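Local coordinates for putative epimerase (Burkholderia cenocepacia, PDB 4LW8), which is a putative epimerase of the NAD(P)-dependent epimerase/dehydratase family and probably interconverts nucleotide sugars for the O-antigen of bacterial lipopolysaccharide, at residues A[24-29]-A[62-67]; A[75-80]-A[118-123]; A[200-205]-A[258-263]. All coordinates share one frame; numbering follows the deposited sequence. Where two conformers were deposited one is given.

Contact 1. Residues A[24-29]-A[62-67]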
loop_
_atom_site.group_PDB
_atom_site.type_symbol
_atom_site.label_atom_id
_atom_site.label_comp_id
_atom_site.label_asym_id
_atom_site.label_seq_id
_atom_site.Cartn_x
_atom_site.Cartn_y
_atom_site.Cartn_z
ATOM N N THR A 24 -20.230 6.299 3.758
ATOM C CA THR A 24 -19.351 6.683 4.852
ATOM C C THR A 24 -18.905 8.140 4.671
ATOM O O THR A 24 -18.730 8.601 3.548
ATOM C CB THR A 24 -18.125 5.772 4.953
ATOM O OG1 THR A 24 -17.330 5.901 3.762
ATOM C CG2 THR A 24 -18.562 4.312 5.161
ATOM N N GLY A 25 -18.726 8.863 5.777
ATOM C CA GLY A 25 -18.359 10.275 5.704
ATOM C C GLY A 25 -19.461 11.076 5.027
ATOM O O GLY A 25 -19.188 12.031 4.304
ATOM N N LEU A 26 -20.711 10.671 5.261
ATOM C CA LEU A 26 -21.872 11.279 4.613
ATOM C C LEU A 26 -21.985 12.792 4.839
ATOM O O LEU A 26 -22.422 13.516 3.936
ATOM C CB LEU A 26 -23.167 10.608 5.109
ATOM C CG LEU A 26 -24.513 11.163 4.622
ATOM C CD1 LEU A 26 -24.562 11.260 3.099
ATOM C CD2 LEU A 26 -25.658 10.299 5.123
ATOM N N THR A 27 -21.601 13.280 6.021
ATOM C CA THR A 27 -21.810 14.704 6.315
ATOM C C THR A 27 -20.596 15.571 5.941
ATOM O O THR A 27 -20.587 16.764 6.181
ATOM C CB THR A 27 -22.174 14.952 7.803
ATOM O OG1 THR A 27 -21.128 14.467 8.653
ATOM C CG2 THR A 27 -23.486 14.236 8.153
ATOM N N GLY A 28 -19.577 14.980 5.327
ATOM C CA GLY A 28 -18.463 15.793 4.860
ATOM C C GLY A 28 -18.848 16.548 3.594
ATOM O O GLY A 28 -19.984 16.445 3.112
ATOM N N PHE A 29 -17.897 17.297 3.054
ATOM C CA PHE A 29 -18.104 18.089 1.847
ATOM C C PHE A 29 -18.675 17.277 0.680
ATOM O O PHE A 29 -19.737 17.597 0.163
ATOM C CB PHE A 29 -16.778 18.728 1.432
ATOM C CG PHE A 29 -16.778 19.292 0.036
ATOM C CD1 PHE A 29 -17.623 20.337 -0.307
ATOM C CD2 PHE A 29 -15.892 18.808 -0.918
ATOM C CE1 PHE A 29 -17.611 20.861 -1.578
ATOM C CE2 PHE A 29 -15.877 19.325 -2.184
ATOM C CZ PHE A 29 -16.736 20.356 -2.520
ATOM N N ALA A 62 -31.571 16.288 6.216
ATOM C CA ALA A 62 -32.826 16.170 6.950
ATOM C C ALA A 62 -33.473 14.800 6.733
ATOM O O ALA A 62 -34.097 14.258 7.634
ATOM C CB ALA A 62 -33.782 17.281 6.546
ATOM N N GLN A 63 -33.310 14.228 5.547
ATOM C CA GLN A 63 -33.901 12.926 5.263
ATOM C C GLN A 63 -32.871 11.791 5.258
ATOM O O GLN A 63 -33.135 10.709 4.742
ATOM C CB GLN A 63 -34.629 12.970 3.929
ATOM C CG GLN A 63 -35.844 13.878 3.944
ATOM C CD GLN A 63 -36.564 13.911 2.616
ATOM O OE1 GLN A 63 -37.775 13.685 2.550
ATOM N NE2 GLN A 63 -35.827 14.207 1.544
ATOM N N CYS A 64 -31.694 12.040 5.820
ATOM C CA CYS A 64 -30.676 10.999 5.908
ATOM C C CYS A 64 -30.693 10.326 7.270
ATOM O O CYS A 64 -30.940 10.976 8.282
ATOM C CB CYS A 64 -29.291 11.579 5.633
ATOM S SG CYS A 64 -29.123 12.227 3.965
ATOM N N THR A 65 -30.445 9.022 7.289
ATOM C CA THR A 65 -30.311 8.295 8.540
ATOM C C THR A 65 -28.816 8.264 8.891
ATOM O O THR A 65 -28.021 7.688 8.159
ATOM C CB THR A 65 -30.881 6.868 8.439
ATOM O OG1 THR A 65 -32.274 6.925 8.107
ATOM C CG2 THR A 65 -30.708 6.123 9.761
ATOM N N LEU A 66 -28.444 8.915 9.993
ATOM C CA LEU A 66 -27.042 9.094 10.370
ATOM C C LEU A 66 -26.651 8.178 11.511
ATOM O O LEU A 66 -27.188 8.290 12.607
ATOM C CB LEU A 66 -26.786 10.550 10.777
ATOM C CG LEU A 66 -27.190 11.598 9.740
ATOM C CD1 LEU A 66 -26.887 12.994 10.250
ATOM C CD2 LEU A 66 -26.454 11.347 8.456
ATOM N N LEU A 67 -25.694 7.290 11.268
ATOM C CA LEU A 67 -25.263 6.337 12.287
ATOM C C LEU A 67 -23.866 6.689 12.853
ATOM O O LEU A 67 -22.893 6.751 12.110
ATOM C CB LEU A 67 -25.261 4.918 11.699
ATOM C CG LEU A 67 -26.539 4.397 11.007
ATOM C CD1 LEU A 67 -26.334 2.958 10.510
ATOM C CD2 LEU A 67 -27.749 4.471 11.918
#
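Leu26 and Leu66 meet through one methyl each, CD2 of Leu26 lying 3.6 Å from CD2 of Leu66, with the two side chains crossing at about a right angle. This is the tight part of the contact. The same Leu26 CD2 also rests on Cys64, 3.9 Å from its CB and 4.1 Å from its SG, so a single methyl fills the corner between Cys64 and Leu66. Leu26 reaches there because its CG is swung anti to the backbone N (chi1 176°), which carries the buried side chain toward segment 62-67. Toward the more open side the fit slackens: Thr27 offers its CG2 to both branches of Leu66, 4.2 Å from CD1 and equally 4.2 Å from CD2, and both residues remain partly exposed. No hydrogen bond joins the two segments. The shape of the loop comes instead from a type I turn closed by Gly28 N to Gly25 O at 3.1 Å, which puts Leu26 and Thr27 at its two corners. Gly25 and Gly28 are the first two glycines of the GxxGxxG signature of this family, the loop that binds the dinucleotide in relatives and probably does so here. Around the contact, Ala35 of helix 29-40 packs on Leu26, Gln39 of the same helix on Cys64, and Pro56 on both Thr27 and Leu66. The turn joins strand 20-24 to helix 29-40, while 62-67 runs into edge strand 65-68, which pairs with the intervening strand 44-49.

Contact 2. Residues A[75-80]-A[118-123]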
loop_
_atom_site.group_PDB
_atom_site.type_symbol
_atom_site.label_atom_id
_atom_site.label_comp_id
_atom_site.label_asym_id
_atom_site.label_seq_id
_atom_site.Cartn_x
_atom_site.Cartn_y
_atom_site.Cartn_z
ATOM N N GLU A 75 -16.704 -3.815 14.887
ATOM C CA GLU A 75 -17.986 -4.327 15.332
ATOM C C GLU A 75 -19.104 -3.301 15.128
ATOM O O GLU A 75 -20.190 -3.661 14.672
ATOM C CB GLU A 75 -17.911 -4.774 16.791
ATOM C CG GLU A 75 -19.234 -5.283 17.363
ATOM C CD GLU A 75 -19.928 -6.314 16.467
ATOM O OE1 GLU A 75 -21.171 -6.217 16.318
ATOM O OE2 GLU A 75 -19.239 -7.220 15.933
ATOM N N ALA A 76 -18.852 -2.030 15.433
ATOM C CA ALA A 76 -19.871 -1.009 15.195
ATOM C C ALA A 76 -20.145 -0.855 13.695
ATOM O O ALA A 76 -21.276 -0.581 13.282
ATOM C CB ALA A 76 -19.466 0.323 15.796
ATOM N N MET A 77 -19.119 -1.033 12.871
ATOM C CA MET A 77 -19.322 -0.990 11.429
ATOM C C MET A 77 -20.180 -2.176 10.956
ATOM O O MET A 77 -21.053 -2.022 10.100
ATOM C CB MET A 77 -17.988 -0.976 10.692
ATOM C CG MET A 77 -18.136 -0.916 9.180
ATOM S SD MET A 77 -18.991 0.565 8.610
ATOM C CE MET A 77 -17.866 1.824 9.206
ATOM N N ARG A 78 -19.941 -3.354 11.520
ATOM C CA ARG A 78 -20.725 -4.530 11.144
ATOM C C ARG A 78 -22.211 -4.309 11.488
ATOM O O ARG A 78 -23.094 -4.539 10.657
ATOM C CB ARG A 78 -20.184 -5.777 11.834
ATOM C CG ARG A 78 -20.855 -7.083 11.391
ATOM C CD ARG A 78 -20.852 -8.148 12.495
ATOM N NE ARG A 78 -21.544 -7.682 13.701
ATOM C CZ ARG A 78 -22.869 -7.637 13.844
ATOM N NH1 ARG A 78 -23.665 -8.054 12.865
ATOM N NH2 ARG A 78 -23.403 -7.181 14.973
ATOM N N ALA A 79 -22.472 -3.838 12.706
ATOM C CA ALA A 79 -23.836 -3.586 13.174
ATOM C C ALA A 79 -24.538 -2.491 12.372
ATOM O O ALA A 79 -25.732 -2.604 12.077
ATOM C CB ALA A 79 -23.833 -3.236 14.653
ATOM N N ALA A 80 -23.810 -1.432 12.023
ATOM C CA ALA A 80 -24.375 -0.377 11.181
ATOM C C ALA A 80 -24.769 -0.903 9.791
ATOM O O ALA A 80 -25.836 -0.583 9.274
ATOM C CB ALA A 80 -23.391 0.788 11.037
ATOM N N LEU A 118 -15.579 -3.303 4.218
ATOM C CA LEU A 118 -15.755 -4.416 3.287
ATOM C C LEU A 118 -16.133 -5.689 4.039
ATOM O O LEU A 118 -17.018 -6.424 3.603
ATOM C CB LEU A 118 -14.477 -4.631 2.440
ATOM C CG LEU A 118 -14.101 -3.425 1.565
ATOM C CD1 LEU A 118 -12.787 -3.645 0.852
ATOM C CD2 LEU A 118 -15.200 -3.089 0.539
ATOM N N ALA A 119 -15.484 -5.944 5.179
ATOM C CA ALA A 119 -15.821 -7.116 5.992
ATOM C C ALA A 119 -17.274 -7.068 6.471
ATOM O O ALA A 119 -17.966 -8.096 6.503
ATOM C CB ALA A 119 -14.865 -7.240 7.198
ATOM N N ALA A 120 -17.725 -5.878 6.860
ATOM C CA ALA A 120 -19.102 -5.676 7.305
ATOM C C ALA A 120 -20.101 -5.971 6.179
ATOM O O ALA A 120 -21.112 -6.638 6.392
ATOM C CB ALA A 120 -19.287 -4.252 7.824
ATOM N N LEU A 121 -19.811 -5.477 4.978
ATOM C CA LEU A 121 -20.715 -5.690 3.848
ATOM C C LEU A 121 -20.722 -7.156 3.423
ATOM O O LEU A 121 -21.770 -7.737 3.126
ATOM C CB LEU A 121 -20.321 -4.791 2.674
ATOM C CG LEU A 121 -20.345 -3.283 2.985
ATOM C CD1 LEU A 121 -19.701 -2.500 1.854
ATOM C CD2 LEU A 121 -21.795 -2.841 3.176
ATOM N N SER A 122 -19.546 -7.765 3.446
ATOM C CA SER A 122 -19.379 -9.137 2.984
ATOM C C SER A 122 -20.141 -10.116 3.879
ATOM O O SER A 122 -20.555 -11.191 3.446
ATOM C CB SER A 122 -17.883 -9.481 2.928
ATOM O OG SER A 122 -17.671 -10.777 2.400
ATOM N N GLY A 123 -20.329 -9.740 5.134
ATOM C CA GLY A 123 -21.020 -10.596 6.074
ATOM C C GLY A 123 -22.534 -10.465 6.043
ATOM O O GLY A 123 -23.218 -11.198 6.740
#
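Glu75 OE1 is gripped twice by Arg78, the residue whose backbone lies against Ala120 across the contact. Arg78 NH2 donates to the syn lone pair of Glu75 OE1 at 2.8 Å with an N-H...O angle of 150°, while the more bent bond from Arg78 NE reaches the same OE1 at 3.0 Å, arriving 23° out of the carboxylate plane. A weak third bond runs from Arg78 NE to Glu75 OE2 at 3.2 Å. The carboxylate therefore sits at the guanidinium edge in a side-on salt bridge one helical turn long, which keeps the Arg78 head group with its own helix, the end of the side chain leading away from segment 118-123. What remains at the interface is the base of the residue: Ala120 CB stands 3.6 Å from Arg78 CA and 4.4 Å from Arg78 CB. The same methyl lies 3.6 Å from the carbonyl oxygen Met77 O, a van der Waals touch, since no hydrogen bond crosses between the segments. The small Ala120 side chain lets the helices come very close, with Arg78 CA and Ala120 CA 4.3 Å apart. In one of its two conformers, buried Met77 closes the inner flank; its CG, anti to the backbone N (chi1 -179°), meets Ala120 CB, and the chain then bends twice toward Val69 and Leu71. Helix 103-122, on its other side, sets Leu118 and Leu121 on Val131 of strand 130-134. Helix 74-84 belongs to the crossover that carries the chain from strand 65-68 to strand 88-91, and its packing against helix 103-122 is a feature of the Rossmann fold, here in the probable NAD(P)-binding domain.

Contact 3. Residues A[200-205]-A[258-263]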
loop_
_atom_site.group_PDB
_atom_site.type_symbol
_atom_site.label_atom_id
_atom_site.label_comp_id
_atom_site.label_asym_id
_atom_site.label_seq_id
_atom_site.Cartn_x
_atom_site.Cartn_y
_atom_site.Cartn_z
ATOM N N PRO A 200 -10.854 27.047 -2.697
ATOM C CA PRO A 200 -11.620 27.764 -1.664
ATOM C C PRO A 200 -10.837 28.902 -0.987
ATOM O O PRO A 200 -11.428 29.920 -0.611
ATOM C CB PRO A 200 -11.968 26.658 -0.660
ATOM C CG PRO A 200 -12.068 25.418 -1.530
ATOM C CD PRO A 200 -10.950 25.581 -2.528
ATOM N N LYS A 201 -9.526 28.743 -0.856
ATOM C CA LYS A 201 -8.686 29.811 -0.309
ATOM C C LYS A 201 -8.740 31.047 -1.214
ATOM O O LYS A 201 -8.963 32.166 -0.742
ATOM C CB LYS A 201 -7.246 29.313 -0.146
ATOM C CG LYS A 201 -6.268 30.288 0.525
ATOM C CD LYS A 201 -4.814 29.828 0.302
ATOM C CE LYS A 201 -3.797 30.834 0.840
ATOM N NZ LYS A 201 -2.379 30.480 0.482
ATOM N N LEU A 202 -8.574 30.828 -2.519
ATOM C CA LEU A 202 -8.663 31.894 -3.516
ATOM C C LEU A 202 -10.043 32.546 -3.489
ATOM O O LEU A 202 -10.156 33.775 -3.466
ATOM C CB LEU A 202 -8.379 31.350 -4.916
ATOM C CG LEU A 202 -6.944 31.359 -5.451
ATOM C CD1 LEU A 202 -5.964 30.929 -4.391
ATOM C CD2 LEU A 202 -6.847 30.434 -6.649
ATOM N N VAL A 203 -11.091 31.725 -3.501
ATOM C CA VAL A 203 -12.464 32.240 -3.457
ATOM C C VAL A 203 -12.705 33.075 -2.191
ATOM O O VAL A 203 -13.274 34.165 -2.260
ATOM C CB VAL A 203 -13.498 31.090 -3.541
ATOM C CG1 VAL A 203 -14.902 31.565 -3.140
ATOM C CG2 VAL A 203 -13.506 30.500 -4.940
ATOM N N ALA A 204 -12.255 32.570 -1.043
ATOM C CA ALA A 204 -12.433 33.277 0.226
ATOM C C ALA A 204 -11.768 34.649 0.185
ATOM O O ALA A 204 -12.333 35.636 0.658
ATOM C CB ALA A 204 -11.884 32.459 1.385
ATOM N N HIS A 205 -10.576 34.716 -0.396
ATOM C CA HIS A 205 -9.883 35.995 -0.497
ATOM C C HIS A 205 -10.647 36.965 -1.393
ATOM O O HIS A 205 -10.879 38.113 -1.011
ATOM C CB HIS A 205 -8.455 35.826 -1.025
ATOM C CG HIS A 205 -7.476 35.349 0.003
ATOM N ND1 HIS A 205 -7.540 34.095 0.579
ATOM C CD2 HIS A 205 -6.411 35.968 0.572
ATOM C CE1 HIS A 205 -6.546 33.956 1.438
ATOM N NE2 HIS A 205 -5.854 35.083 1.462
ATOM N N LYS A 258 -2.846 31.092 -12.871
ATOM C CA LYS A 258 -3.023 32.358 -13.571
ATOM C C LYS A 258 -4.396 32.432 -14.246
ATOM O O LYS A 258 -5.054 33.470 -14.204
ATOM C CB LYS A 258 -1.913 32.553 -14.613
ATOM C CG LYS A 258 -1.890 33.929 -15.269
ATOM C CD LYS A 258 -0.871 34.004 -16.409
ATOM C CE LYS A 258 -0.897 35.375 -17.091
ATOM N NZ LYS A 258 -0.043 35.431 -18.317
ATOM N N GLU A 259 -4.820 31.334 -14.866
ATOM C CA GLU A 259 -6.144 31.272 -15.485
ATOM C C GLU A 259 -7.247 31.367 -14.435
ATOM O O GLU A 259 -8.264 32.031 -14.650
ATOM C CB GLU A 259 -6.325 29.972 -16.281
ATOM C CG GLU A 259 -5.405 29.789 -17.499
ATOM C CD GLU A 259 -5.536 28.389 -18.101
ATOM O OE1 GLU A 259 -6.511 28.141 -18.846
ATOM O OE2 GLU A 259 -4.676 27.528 -17.813
ATOM N N VAL A 260 -7.037 30.711 -13.296
ATOM C CA VAL A 260 -8.029 30.715 -12.230
ATOM C C VAL A 260 -8.136 32.118 -11.639
ATOM O O VAL A 260 -9.242 32.645 -11.461
ATOM C CB VAL A 260 -7.683 29.689 -11.127
ATOM C CG1 VAL A 260 -8.677 29.792 -9.977
ATOM C CG2 VAL A 260 -7.706 28.278 -11.700
ATOM N N LEU A 261 -6.985 32.733 -11.366
ATOM C CA LEU A 261 -6.959 34.110 -10.887
ATOM C C LEU A 261 -7.684 35.038 -11.862
ATOM O O LEU A 261 -8.459 35.891 -11.445
ATOM C CB LEU A 261 -5.514 34.593 -10.678
ATOM C CG LEU A 261 -4.781 33.958 -9.492
ATOM C CD1 LEU A 261 -3.267 34.226 -9.552
ATOM C CD2 LEU A 261 -5.394 34.467 -8.191
ATOM N N ALA A 262 -7.446 34.860 -13.157
ATOM C CA ALA A 262 -8.076 35.724 -14.152
ATOM C C ALA A 262 -9.602 35.583 -14.127
ATOM O O ALA A 262 -10.321 36.573 -14.283
ATOM C CB ALA A 262 -7.532 35.423 -15.533
ATOM N N MET A 263 -10.089 34.359 -13.913
ATOM C CA MET A 263 -11.530 34.098 -13.812
ATOM C C MET A 263 -12.152 34.804 -12.616
ATOM O O MET A 263 -13.259 35.352 -12.696
ATOM C CB MET A 263 -11.809 32.597 -13.704
ATOM C CG MET A 263 -11.643 31.813 -14.997
ATOM S SD MET A 263 -11.862 30.030 -14.737
ATOM C CE MET A 263 -11.445 29.436 -16.366
#
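Leu202 packs against Val260 and Leu261, joining two helices of the smaller α/β part of the fold, each of which leads into one strand of a two-stranded parallel sheet, 212-215 and 273-276. Along helix 198-207, Pro200, buried, comes first and touches Gln193. Lys201 lies on another side of the helix, its extended chain running along Ile213 so that NZ bonds Ser214 O. Leu202 then carries the whole contact from this segment. Its CD2 meets Val260 CG1 at 3.9 Å, the two side chains crossing at about a right angle, and its CG lies in looser contact with Leu261 CD2, at 4.4 Å. Val260 CG1 is placed for this by standing anti to its backbone nitrogen (chi1 176°). Ile213 and Leu215 of strand 212-215 also touch Leu202, so the leucine is wedged between the opposing helix and the small sheet; Val260 in turn packs on Tyr255 of strand 254-256. Val203 and Ala204 turn to helix 308-321, where Met319 touches both. His205, finally, folds back onto its own helix: its ring nitrogen ND1 donates to Lys201 O at 2.7 Å from above the carbonyl plane, and His205 N reaches that same oxygen from the opposite face at 3.0 Å.

In the fold
Contacts 1 and 2 belong to the Rossmann part of the chain and follow each other directly: strand 65-68 of contact 1 precedes helix 74-84 of contact 2, and the two meet where Leu67 CD1 packs on Ala80 CB at 3.7 Å. Contact 3 stands apart, its centre about 42 Å from that of contact 2, on the opposite side of the chain's centre. Contacts 2 and 3 are buried helix pairs, whereas contact 1 joins a loop to an edge strand and is only partly buried. All three are apolar across the interface, but contact 2 presses a methyl onto backbone while contacts 1 and 3 bring side chain against side chain, mostly through leucine methyls.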